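Local coordinates for protein adhesin LabA (Helicobacter pylori, PDB 6GMM) that probably binds LacdiNAc-bearing glycans of the gastric mucosa, acting through its exodomain as an outer-membrane lectin of the Hop adhesin family, at residues C113-Y118 with Y123-T128; K87-S90 with G94-T97; N100-Q105 with E129-I134; P207-G212 with C235-N240. One frame throughout, in Å; residues are numbered along the deposited sequence.

Interaction 1: C113-Y118 with Y123-T128; sequences CGTTGY and YSILST
Cys113 and Thr128 meet at the tight end of this contact, where the last residue of strand 111-113 faces the first residue of helix 128-145. The hydroxyl OG1 of Thr128 lies 3.2 Å from CB of Cys113, and the methyl CG2 of Thr128 rests on the same carbon at 3.8 Å. OG1 is not bonded across this gap; it is satisfied by the carbonyl of Gly94. Both residues are buried, and SG of Cys113 turns off into the disulfide with Cys83. Midway, Ile125 is buried too, and its CD1 packs against two carbonyl oxygens, 3.7 Å from O of Tyr118 and 3.8 Å from O of Thr115. With chi1 at 70°, CG1 of Ile125 sits between its own backbone N and carbonyl carbon. This leaves CG2 on the flank, 3.9 Å from CB of Tyr118, while the Thr115 methyl CG2 crosses the chain of Ile125 at 4.0 Å from CD1. The loose side is at Tyr118, which is exposed: its CB faces Ile125 but its ring leads away. Ser124 lies near there as well, its OG 4.2 Å from CB of Tyr118 and hydrogen-bonded to O of Glu119. The two segments thus bracket the loop between strand 111-113 and helix 128-145, with Ser127 as the N-cap of that helix, Phe98 of strand 96-98 against Cys113, and Tyr131 of the helix against Cys113 and Leu126.

Interaction 2: K87-S90 with G94-T97; sequences KDTS and GVQT
Thr89 touches Gly94 and Val95 across a short bend of the chain, and no hydrogen bond crosses between the two segments. The closest approach is of backbone to backbone: the carbonyl O of Thr89 lies 3.2 Å from CA of Gly94, a CA-H...O contact with an angle at the hydrogen of 124°. Beside it the methyl CG2 of Thr89 meets CG2 of Val95 at 3.8 Å; these two side chains run alongside one another and point the same way. Thr89 brings its methyl there because CG2 is anti to its carbonyl carbon, while OG1 takes the other branch (chi1 48°). Gly94 has positive phi, a shape that glycine adopts easily. Two residues on, the side chain of Gln96 touches Thr128 and Ala132, which sets this end of the bend beside helix 128-145. The Asp88-Ser90 bonds close a turn around Thr89, consistent with a fixed position for it. OD1 of Asp88 is gripped twice by Ser90, by OG at 2.6 Å and by the backbone N at 3.1 Å, the latter with an N-H...O angle of 157°. Both donors reach OD1 from the same face of the carboxylate, each tilted out of its plane. Further out, the backbone N of Lys87 is bonded to OE2 of Glu119, and Val95 also rests on Pro85. The bond from the backbone N of Ser90 to OD1 of Asp88 makes an Asx turn, here in the loop that leads into strand 96-98 of a two-stranded antiparallel hairpin whose second strand ends at Cys113, disulfide-bonded to Cys83 in the loop before the first.

Interaction 3: N100-Q105 with E129-I134; sequences NTPSNQ and ENYAKI
OD1 of Asn104 accepts from N of Trp106 and N of Gly108, and weakly from N of Gly107, in the same loop whose Thr101 meets Tyr131. The phenol oxygen OH of Tyr131 lies against Thr101, 3.3 Å from the methyl CG2 and 3.4 Å from CB of that residue, while CD of Pro102 stands 4.3 Å off. The contact joins helix 128-145 to the loop between the two strands of the antiparallel hairpin 96-98/111-113, and all three touching residues are buried. No hydrogen bond links the segments. CG of Tyr131 is anti to its backbone N (chi1 -168°), which swings the ring out from the helix until it reaches the loop. The Thr101 methyl then comes in at the ring's edge, near the ring plane, and the two side chains cross at about a right angle. The ring is further met by Phe98 of strand 96-98 and Trp73 of helix 57-76, their planes at about 40° and 60° to it. OG1 of Thr101 bonds weakly to the carbonyl of Thr109. The ring atom nearest the methyl is CE1 of Tyr131, 4.0 Å from CG2 of Thr101.

Interaction 4: P207-G212 with C235-N240; sequences PWINNG and CGIFKN
Ile209, in the long loop closed by the Cys206-Cys235 disulfide, meets Ile237 just beyond its end, in the short helix 234-237. The methyl CD1 of Ile237 does the touching: it lies 3.8 Å from CG1 of Ile209 and also 3.7 Å from the carbonyl O of Gly212. The two isoleucines cross obliquely. Ile237 stretches out, with chi2 at 157°, so that CD1 projects from the helix to the loop, whereas Ile209 folds its own chain (chi2 -60°) and offers its CB and CG1 instead. The loop chain reverses here in a type II beta turn from Ile209 to Gly212, closed by a weak hydrogen bond from N of Gly212 to O of Ile209 at 2.8 Å. The turn places the Gly212 carbonyl against Ile237, and CA of Gly212 packs over one face of the Trp208 indole, toward its rim, 3.5 Å above its plane. Ile209 is buried and also rests on Met76 of helix 57-76, on Ala234 and on Trp223. Phe238 lies next along the chain, one face of its ring met near the rim by CG2 of Ile237 and its ring meeting Trp223 edge-to-face.

In the fold
Interaction 1 is the hub of the set. It reaches interaction 2, centre to centre about 9 Å off, through a probable hydrogen bond from N of Cys113 to O of Gln96, 2.7 Å, and by packing, CG2 of Thr128 on NE2 of Gln96 at 3.6 Å. It packs on interaction 3 where SG of Cys113 lies 3.7 Å from CB of Tyr131, and it is joined to interaction 4 by a probable hydrogen bond between O of Ser124 and N of Trp208, 2.8 Å. Interactions 2 and 4 do not touch, their nearest atoms about 14 Å apart; interactions 3 and 4 come within about 6 Å. All four lie on one side of the chain's centre, at the end of the molecule remote from its termini.

Interaction 1: C113-Y118 with Y123-T128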
loop_
_atom_site.group_PDB
_atom_site.type_symbol
_atom_site.label_atom_id
_atom_site.label_comp_id
_atom_site.label_asym_id
_atom_site.label_seq_id
_atom_site.Cartn_x
_atom_site.Cartn_y
_atom_site.Cartn_z
ATOM N N CYS A 113 25.742 -26.412 -3.779
ATOM C CA CYS A 113 25.836 -26.231 -2.326
ATOM C C CYS A 113 26.494 -27.488 -1.834
ATOM O O CYS A 113 25.792 -28.423 -1.447
ATOM C CB CYS A 113 24.461 -26.049 -1.677
ATOM S SG CYS A 113 23.539 -24.585 -2.215
ATOM N N GLY A 114 27.823 -27.543 -1.923
ATOM C CA GLY A 114 28.584 -28.721 -1.510
ATOM C C GLY A 114 29.696 -28.471 -0.511
ATOM O O GLY A 114 30.593 -29.315 -0.384
ATOM N N THR A 115 29.662 -27.323 0.203
ATOM C CA THR A 115 30.689 -26.986 1.196
ATOM C C THR A 115 30.522 -27.791 2.499
ATOM O O THR A 115 29.468 -27.750 3.133
ATOM C CB THR A 115 30.736 -25.484 1.416
ATOM O OG1 THR A 115 31.107 -24.900 0.171
ATOM C CG2 THR A 115 31.720 -25.064 2.535
ATOM N N THR A 116 31.602 -28.464 2.908
ATOM C CA THR A 116 31.680 -29.321 4.085
ATOM C C THR A 116 32.662 -28.792 5.158
ATOM O O THR A 116 32.603 -29.225 6.318
ATOM C CB THR A 116 32.072 -30.726 3.618
ATOM O OG1 THR A 116 33.195 -30.600 2.748
ATOM C CG2 THR A 116 30.938 -31.444 2.875
ATOM N N GLY A 117 33.545 -27.875 4.765
ATOM C CA GLY A 117 34.576 -27.329 5.645
ATOM C C GLY A 117 34.110 -26.441 6.784
ATOM O O GLY A 117 34.892 -26.149 7.692
ATOM N N TYR A 118 32.832 -26.025 6.763
ATOM C CA TYR A 118 32.201 -25.134 7.750
ATOM C C TYR A 118 30.784 -25.604 8.101
ATOM O O TYR A 118 30.138 -26.208 7.259
ATOM C CB TYR A 118 32.121 -23.712 7.174
ATOM C CG TYR A 118 33.459 -23.121 6.789
ATOM C CD1 TYR A 118 34.313 -22.590 7.753
ATOM C CD2 TYR A 118 33.894 -23.133 5.465
ATOM C CE1 TYR A 118 35.546 -22.038 7.403
ATOM C CE2 TYR A 118 35.129 -22.591 5.104
ATOM C CZ TYR A 118 35.937 -22.020 6.073
ATOM O OH TYR A 118 37.132 -21.441 5.723
ATOM N N TYR A 123 26.316 -16.193 10.794
ATOM C CA TYR A 123 27.735 -15.798 10.841
ATOM C C TYR A 123 28.633 -16.914 10.290
ATOM O O TYR A 123 29.866 -16.875 10.424
ATOM C CB TYR A 123 28.155 -15.287 12.247
ATOM C CG TYR A 123 27.453 -14.003 12.645
ATOM C CD1 TYR A 123 26.096 -13.994 12.966
ATOM C CD2 TYR A 123 28.151 -12.799 12.740
ATOM C CE1 TYR A 123 25.447 -12.819 13.336
ATOM C CE2 TYR A 123 27.509 -11.616 13.103
ATOM C CZ TYR A 123 26.161 -11.635 13.418
ATOM O OH TYR A 123 25.515 -10.467 13.773
ATOM N N SER A 124 27.998 -17.887 9.610
ATOM C CA SER A 124 28.686 -19.002 8.967
ATOM C C SER A 124 28.074 -19.193 7.573
ATOM O O SER A 124 27.460 -18.261 7.073
ATOM C CB SER A 124 28.566 -20.261 9.819
ATOM O OG SER A 124 29.376 -21.257 9.237
ATOM N N ILE A 125 28.234 -20.356 6.950
ATOM C CA ILE A 125 27.705 -20.595 5.617
ATOM C C ILE A 125 26.187 -20.791 5.608
ATOM O O ILE A 125 25.568 -21.120 6.630
ATOM C CB ILE A 125 28.444 -21.762 4.907
ATOM C CG1 ILE A 125 28.127 -23.149 5.550
ATOM C CG2 ILE A 125 29.965 -21.493 4.824
ATOM C CD1 ILE A 125 28.336 -24.389 4.598
ATOM N N LEU A 126 25.601 -20.618 4.422
ATOM C CA LEU A 126 24.180 -20.827 4.248
ATOM C C LEU A 126 23.927 -22.302 4.002
ATOM O O LEU A 126 24.479 -22.855 3.089
ATOM C CB LEU A 126 23.642 -19.965 3.084
ATOM C CG LEU A 126 22.128 -19.861 2.960
ATOM C CD1 LEU A 126 21.546 -19.104 4.132
ATOM C CD2 LEU A 126 21.732 -19.166 1.656
ATOM N N SER A 127 23.076 -22.928 4.801
ATOM C CA SER A 127 22.624 -24.314 4.651
ATOM C C SER A 127 22.120 -24.586 3.207
ATOM O O SER A 127 21.600 -23.680 2.560
ATOM C CB SER A 127 21.445 -24.522 5.594
ATOM O OG SER A 127 20.986 -25.858 5.530
ATOM N N THR A 128 22.202 -25.833 2.748
ATOM C CA THR A 128 21.701 -26.236 1.427
ATOM C C THR A 128 20.178 -26.102 1.429
ATOM O O THR A 128 19.653 -25.477 0.507
ATOM C CB THR A 128 22.161 -27.647 1.067
ATOM O OG1 THR A 128 23.592 -27.666 0.990
ATOM C CG2 THR A 128 21.573 -28.137 -0.256
#

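Interaction 2: K87-S90 with G94-T97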
loop_
_atom_site.group_PDB
_atom_site.type_symbol
_atom_site.label_atom_id
_atom_site.label_comp_id
_atom_site.label_asym_id
_atom_site.label_seq_id
_atom_site.Cartn_x
_atom_site.Cartn_y
_atom_site.Cartn_z
ATOM N N LYS A 87 30.049 -30.827 7.604
ATOM C CA LYS A 87 30.755 -32.115 7.733
ATOM C C LYS A 87 29.912 -33.333 7.383
ATOM O O LYS A 87 30.418 -34.258 6.766
ATOM C CB LYS A 87 31.344 -32.277 9.149
ATOM N N ASP A 88 28.646 -33.347 7.809
ATOM C CA ASP A 88 27.746 -34.466 7.569
ATOM C C ASP A 88 26.901 -34.153 6.355
ATOM O O ASP A 88 26.006 -33.325 6.439
ATOM C CB ASP A 88 26.874 -34.715 8.818
ATOM C CG ASP A 88 26.068 -35.997 8.814
ATOM O OD1 ASP A 88 25.826 -36.544 7.720
ATOM O OD2 ASP A 88 25.659 -36.443 9.912
ATOM N N THR A 89 27.176 -34.816 5.229
ATOM C CA THR A 89 26.467 -34.588 3.957
ATOM C C THR A 89 25.039 -35.156 3.930
ATOM O O THR A 89 24.350 -34.988 2.924
ATOM C CB THR A 89 27.288 -35.083 2.758
ATOM O OG1 THR A 89 27.762 -36.395 3.021
ATOM C CG2 THR A 89 28.442 -34.163 2.414
ATOM N N SER A 90 24.591 -35.811 5.015
ATOM C CA SER A 90 23.232 -36.351 5.103
ATOM C C SER A 90 22.298 -35.350 5.780
ATOM O O SER A 90 21.073 -35.520 5.786
ATOM C CB SER A 90 23.238 -37.669 5.869
ATOM O OG SER A 90 23.387 -37.475 7.266
ATOM N N GLY A 94 21.724 -31.623 2.527
ATOM C CA GLY A 94 22.772 -32.396 1.855
ATOM C C GLY A 94 23.506 -31.586 0.805
ATOM O O GLY A 94 23.735 -30.389 0.989
ATOM N N VAL A 95 23.865 -32.220 -0.296
ATOM C CA VAL A 95 24.579 -31.560 -1.395
ATOM C C VAL A 95 23.611 -31.461 -2.569
ATOM O O VAL A 95 23.128 -32.499 -3.047
ATOM C CB VAL A 95 25.905 -32.292 -1.790
ATOM C CG1 VAL A 95 26.586 -31.600 -2.970
ATOM C CG2 VAL A 95 26.868 -32.375 -0.609
ATOM N N GLN A 96 23.339 -30.221 -3.038
ATOM C CA GLN A 96 22.437 -29.955 -4.166
ATOM C C GLN A 96 22.988 -28.893 -5.138
ATOM O O GLN A 96 23.828 -28.074 -4.749
ATOM C CB GLN A 96 21.077 -29.510 -3.658
ATOM C CG GLN A 96 20.314 -30.496 -2.783
ATOM C CD GLN A 96 19.014 -29.902 -2.335
ATOM O OE1 GLN A 96 18.303 -29.267 -3.116
ATOM N NE2 GLN A 96 18.673 -30.092 -1.064
ATOM N N THR A 97 22.507 -28.926 -6.403
ATOM C CA THR A 97 22.876 -28.017 -7.503
ATOM C C THR A 97 21.615 -27.267 -7.996
ATOM O O THR A 97 20.556 -27.886 -8.223
ATOM C CB THR A 97 23.610 -28.794 -8.642
ATOM O OG1 THR A 97 24.802 -29.395 -8.125
ATOM C CG2 THR A 97 23.978 -27.903 -9.839
#

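Interaction 3: N100-Q105 with E129-I134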
loop_
_atom_site.group_PDB
_atom_site.type_symbol
_atom_site.label_atom_id
_atom_site.label_comp_id
_atom_site.label_asym_id
_atom_site.label_seq_id
_atom_site.Cartn_x
_atom_site.Cartn_y
_atom_site.Cartn_z
ATOM N N ASN A 100 19.903 -21.493 -13.055
ATOM C CA ASN A 100 19.252 -20.205 -13.279
ATOM C C ASN A 100 19.307 -19.301 -12.067
ATOM O O ASN A 100 18.505 -18.391 -11.966
ATOM C CB ASN A 100 17.810 -20.385 -13.793
ATOM C CG ASN A 100 17.700 -21.407 -14.886
ATOM O OD1 ASN A 100 18.371 -21.316 -15.927
ATOM N ND2 ASN A 100 16.865 -22.409 -14.662
ATOM N N THR A 101 20.282 -19.506 -11.175
ATOM C CA THR A 101 20.425 -18.644 -10.010
ATOM C C THR A 101 20.897 -17.218 -10.427
ATOM O O THR A 101 21.299 -17.019 -11.586
ATOM C CB THR A 101 21.363 -19.283 -8.957
ATOM O OG1 THR A 101 22.701 -19.336 -9.458
ATOM C CG2 THR A 101 20.874 -20.647 -8.483
ATOM N N PRO A 102 20.849 -16.216 -9.505
ATOM C CA PRO A 102 21.329 -14.880 -9.885
ATOM C C PRO A 102 22.766 -14.911 -10.387
ATOM O O PRO A 102 23.614 -15.564 -9.799
ATOM C CB PRO A 102 21.249 -14.078 -8.578
ATOM C CG PRO A 102 20.316 -14.827 -7.703
ATOM C CD PRO A 102 20.386 -16.254 -8.092
ATOM N N SER A 103 23.020 -14.226 -11.494
ATOM C CA SER A 103 24.341 -14.053 -12.085
ATOM C C SER A 103 25.367 -13.656 -10.992
ATOM O O SER A 103 25.110 -12.732 -10.191
ATOM C CB SER A 103 24.283 -12.933 -13.121
ATOM O OG SER A 103 23.837 -13.401 -14.382
ATOM N N ASN A 104 26.509 -14.357 -10.952
ATOM C CA ASN A 104 27.559 -14.036 -9.989
ATOM C C ASN A 104 28.504 -12.983 -10.581
ATOM O O ASN A 104 28.217 -12.464 -11.667
ATOM C CB ASN A 104 28.263 -15.297 -9.440
ATOM C CG ASN A 104 29.066 -16.109 -10.435
ATOM O OD1 ASN A 104 29.692 -15.586 -11.354
ATOM N ND2 ASN A 104 29.143 -17.412 -10.207
ATOM N N GLN A 105 29.621 -12.669 -9.888
ATOM C CA GLN A 105 30.548 -11.637 -10.341
ATOM C C GLN A 105 31.250 -11.994 -11.672
ATOM O O GLN A 105 31.783 -11.082 -12.313
ATOM C CB GLN A 105 31.545 -11.210 -9.239
ATOM C CG GLN A 105 32.534 -12.264 -8.761
ATOM C CD GLN A 105 32.017 -13.186 -7.673
ATOM O OE1 GLN A 105 31.053 -13.958 -7.854
ATOM N NE2 GLN A 105 32.719 -13.188 -6.540
ATOM N N GLU A 129 19.490 -26.572 2.517
ATOM C CA GLU A 129 18.029 -26.468 2.654
ATOM C C GLU A 129 17.522 -25.018 2.548
ATOM O O GLU A 129 16.533 -24.781 1.856
ATOM C CB GLU A 129 17.462 -27.188 3.910
ATOM C CG GLU A 129 17.935 -26.746 5.285
ATOM C CD GLU A 129 17.620 -27.697 6.438
ATOM O OE1 GLU A 129 16.919 -28.714 6.219
ATOM O OE2 GLU A 129 18.107 -27.437 7.564
ATOM N N ASN A 130 18.219 -24.043 3.189
ATOM C CA ASN A 130 17.836 -22.625 3.098
ATOM C C ASN A 130 18.137 -22.066 1.702
ATOM O O ASN A 130 17.461 -21.181 1.259
ATOM C CB ASN A 130 18.527 -21.803 4.158
ATOM C CG ASN A 130 17.966 -22.038 5.538
ATOM O OD1 ASN A 130 16.804 -22.404 5.723
ATOM N ND2 ASN A 130 18.776 -21.801 6.545
ATOM N N TYR A 131 19.142 -22.573 1.010
ATOM C CA TYR A 131 19.394 -22.079 -0.339
ATOM C C TYR A 131 18.238 -22.552 -1.214
ATOM O O TYR A 131 17.646 -21.726 -1.909
ATOM C CB TYR A 131 20.771 -22.502 -0.900
ATOM C CG TYR A 131 21.101 -21.734 -2.163
ATOM C CD1 TYR A 131 20.483 -22.043 -3.372
ATOM C CD2 TYR A 131 21.949 -20.632 -2.129
ATOM C CE1 TYR A 131 20.722 -21.293 -4.520
ATOM C CE2 TYR A 131 22.202 -19.879 -3.272
ATOM C CZ TYR A 131 21.572 -20.204 -4.462
ATOM O OH TYR A 131 21.764 -19.442 -5.587
ATOM N N ALA A 132 17.844 -23.833 -1.079
ATOM C CA ALA A 132 16.750 -24.440 -1.831
ATOM C C ALA A 132 15.453 -23.652 -1.637
ATOM O O ALA A 132 14.765 -23.366 -2.623
ATOM C CB ALA A 132 16.571 -25.909 -1.421
ATOM N N LYS A 133 15.159 -23.259 -0.363
ATOM C CA LYS A 133 13.983 -22.487 0.079
ATOM C C LYS A 133 13.929 -21.117 -0.614
ATOM O O LYS A 133 12.918 -20.788 -1.256
ATOM C CB LYS A 133 14.039 -22.292 1.609
ATOM C CG LYS A 133 12.696 -22.079 2.272
ATOM C CD LYS A 133 12.809 -21.934 3.798
ATOM C CE LYS A 133 12.679 -23.247 4.538
ATOM N NZ LYS A 133 13.048 -23.116 5.976
ATOM N N ILE A 134 15.001 -20.321 -0.462
ATOM C CA ILE A 134 15.138 -18.992 -1.071
ATOM C C ILE A 134 15.082 -19.138 -2.616
ATOM O O ILE A 134 14.323 -18.426 -3.263
ATOM C CB ILE A 134 16.449 -18.298 -0.623
ATOM C CG1 ILE A 134 16.488 -18.075 0.898
ATOM C CG2 ILE A 134 16.679 -17.006 -1.421
ATOM C CD1 ILE A 134 17.800 -17.501 1.483
#

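Interaction 4: P207-G212 with C235-N240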
loop_
_atom_site.group_PDB
_atom_site.type_symbol
_atom_site.label_atom_id
_atom_site.label_comp_id
_atom_site.label_asym_id
_atom_site.label_seq_id
_atom_site.Cartn_x
_atom_site.Cartn_y
_atom_site.Cartn_z
ATOM N N PRO A 207 23.453 -15.702 7.084
ATOM C CA PRO A 207 24.797 -16.248 6.809
ATOM C C PRO A 207 25.868 -15.157 6.819
ATOM O O PRO A 207 25.521 -13.976 6.846
ATOM C CB PRO A 207 24.626 -16.854 5.413
ATOM C CG PRO A 207 23.565 -15.996 4.787
ATOM C CD PRO A 207 22.586 -15.823 5.895
ATOM N N TRP A 208 27.145 -15.537 6.801
ATOM C CA TRP A 208 28.252 -14.587 6.783
ATOM C C TRP A 208 28.428 -14.062 5.369
ATOM O O TRP A 208 27.995 -14.703 4.425
ATOM C CB TRP A 208 29.529 -15.275 7.277
ATOM C CG TRP A 208 30.759 -14.422 7.383
ATOM C CD1 TRP A 208 31.879 -14.511 6.608
ATOM C CD2 TRP A 208 31.055 -13.464 8.408
ATOM N NE1 TRP A 208 32.859 -13.668 7.088
ATOM C CE2 TRP A 208 32.379 -13.009 8.190
ATOM C CE3 TRP A 208 30.334 -12.944 9.495
ATOM C CZ2 TRP A 208 32.978 -12.022 8.995
ATOM C CZ3 TRP A 208 30.940 -11.993 10.313
ATOM C CH2 TRP A 208 32.242 -11.533 10.052
ATOM N N ILE A 209 28.997 -12.869 5.230
ATOM C CA ILE A 209 29.287 -12.271 3.926
ATOM C C ILE A 209 30.799 -12.358 3.794
ATOM O O ILE A 209 31.493 -12.034 4.765
ATOM C CB ILE A 209 28.743 -10.803 3.811
ATOM C CG1 ILE A 209 27.168 -10.720 3.929
ATOM C CG2 ILE A 209 29.238 -10.103 2.534
ATOM C CD1 ILE A 209 26.330 -11.510 2.850
ATOM N N ASN A 210 31.309 -12.804 2.623
ATOM C CA ASN A 210 32.753 -12.973 2.357
ATOM C C ASN A 210 33.527 -11.717 2.759
ATOM O O ASN A 210 33.141 -10.604 2.374
ATOM C CB ASN A 210 33.045 -13.363 0.872
ATOM C CG ASN A 210 32.404 -14.655 0.380
ATOM O OD1 ASN A 210 32.129 -14.832 -0.831
ATOM N ND2 ASN A 210 32.156 -15.595 1.292
ATOM N N ASN A 211 34.570 -11.896 3.606
ATOM C CA ASN A 211 35.399 -10.794 4.136
ATOM C C ASN A 211 34.579 -9.775 4.974
ATOM O O ASN A 211 34.951 -8.600 5.077
ATOM C CB ASN A 211 36.205 -10.103 3.014
ATOM C CG ASN A 211 37.002 -11.068 2.175
ATOM O OD1 ASN A 211 37.916 -11.740 2.659
ATOM N ND2 ASN A 211 36.658 -11.174 0.901
ATOM N N GLY A 212 33.484 -10.251 5.575
ATOM C CA GLY A 212 32.600 -9.444 6.408
ATOM C C GLY A 212 32.015 -8.268 5.660
ATOM O O GLY A 212 31.805 -7.201 6.245
ATOM N N CYS A 235 22.315 -10.279 7.910
ATOM C CA CYS A 235 21.289 -9.534 8.645
ATOM C C CYS A 235 21.866 -8.306 9.402
ATOM O O CYS A 235 21.115 -7.421 9.813
ATOM C CB CYS A 235 20.477 -10.453 9.552
ATOM S SG CYS A 235 21.244 -10.781 11.161
ATOM N N GLY A 236 23.185 -8.244 9.534
ATOM C CA GLY A 236 23.876 -7.104 10.126
ATOM C C GLY A 236 24.103 -6.023 9.088
ATOM O O GLY A 236 23.575 -4.924 9.212
ATOM N N ILE A 237 24.853 -6.352 8.025
ATOM C CA ILE A 237 25.139 -5.453 6.898
ATOM C C ILE A 237 23.844 -4.861 6.267
ATOM O O ILE A 237 23.791 -3.663 5.998
ATOM C CB ILE A 237 26.032 -6.176 5.841
ATOM C CG1 ILE A 237 27.433 -6.432 6.404
ATOM C CG2 ILE A 237 26.153 -5.378 4.537
ATOM C CD1 ILE A 237 28.196 -7.580 5.714
ATOM N N PHE A 238 22.832 -5.715 6.025
ATOM C CA PHE A 238 21.584 -5.326 5.349
ATOM C C PHE A 238 20.349 -5.113 6.252
ATOM O O PHE A 238 19.234 -5.061 5.736
ATOM C CB PHE A 238 21.265 -6.349 4.245
ATOM C CG PHE A 238 22.320 -6.415 3.176
ATOM C CD1 PHE A 238 22.350 -5.480 2.149
ATOM C CD2 PHE A 238 23.310 -7.387 3.216
ATOM C CE1 PHE A 238 23.340 -5.530 1.163
ATOM C CE2 PHE A 238 24.308 -7.440 2.231
ATOM C CZ PHE A 238 24.317 -6.509 1.213
ATOM N N LYS A 239 20.548 -4.898 7.566
ATOM C CA LYS A 239 19.508 -4.626 8.579
ATOM C C LYS A 239 18.432 -3.619 8.101
ATOM O O LYS A 239 17.222 -3.898 8.188
ATOM C CB LYS A 239 20.192 -4.093 9.844
ATOM C CG LYS A 239 19.530 -4.464 11.154
ATOM C CD LYS A 239 20.444 -4.036 12.311
ATOM C CE LYS A 239 19.848 -4.254 13.680
ATOM N NZ LYS A 239 20.668 -3.602 14.741
ATOM N N ASN A 240 18.877 -2.458 7.580
ATOM C CA ASN A 240 17.987 -1.394 7.095
ATOM C C ASN A 240 17.200 -1.848 5.864
ATOM O O ASN A 240 15.990 -1.723 5.853
ATOM C CB ASN A 240 18.799 -0.131 6.799
ATOM C CG ASN A 240 18.014 0.996 6.193
ATOM O OD1 ASN A 240 17.434 1.810 6.903
ATOM N ND2 ASN A 240 17.983 1.069 4.868
#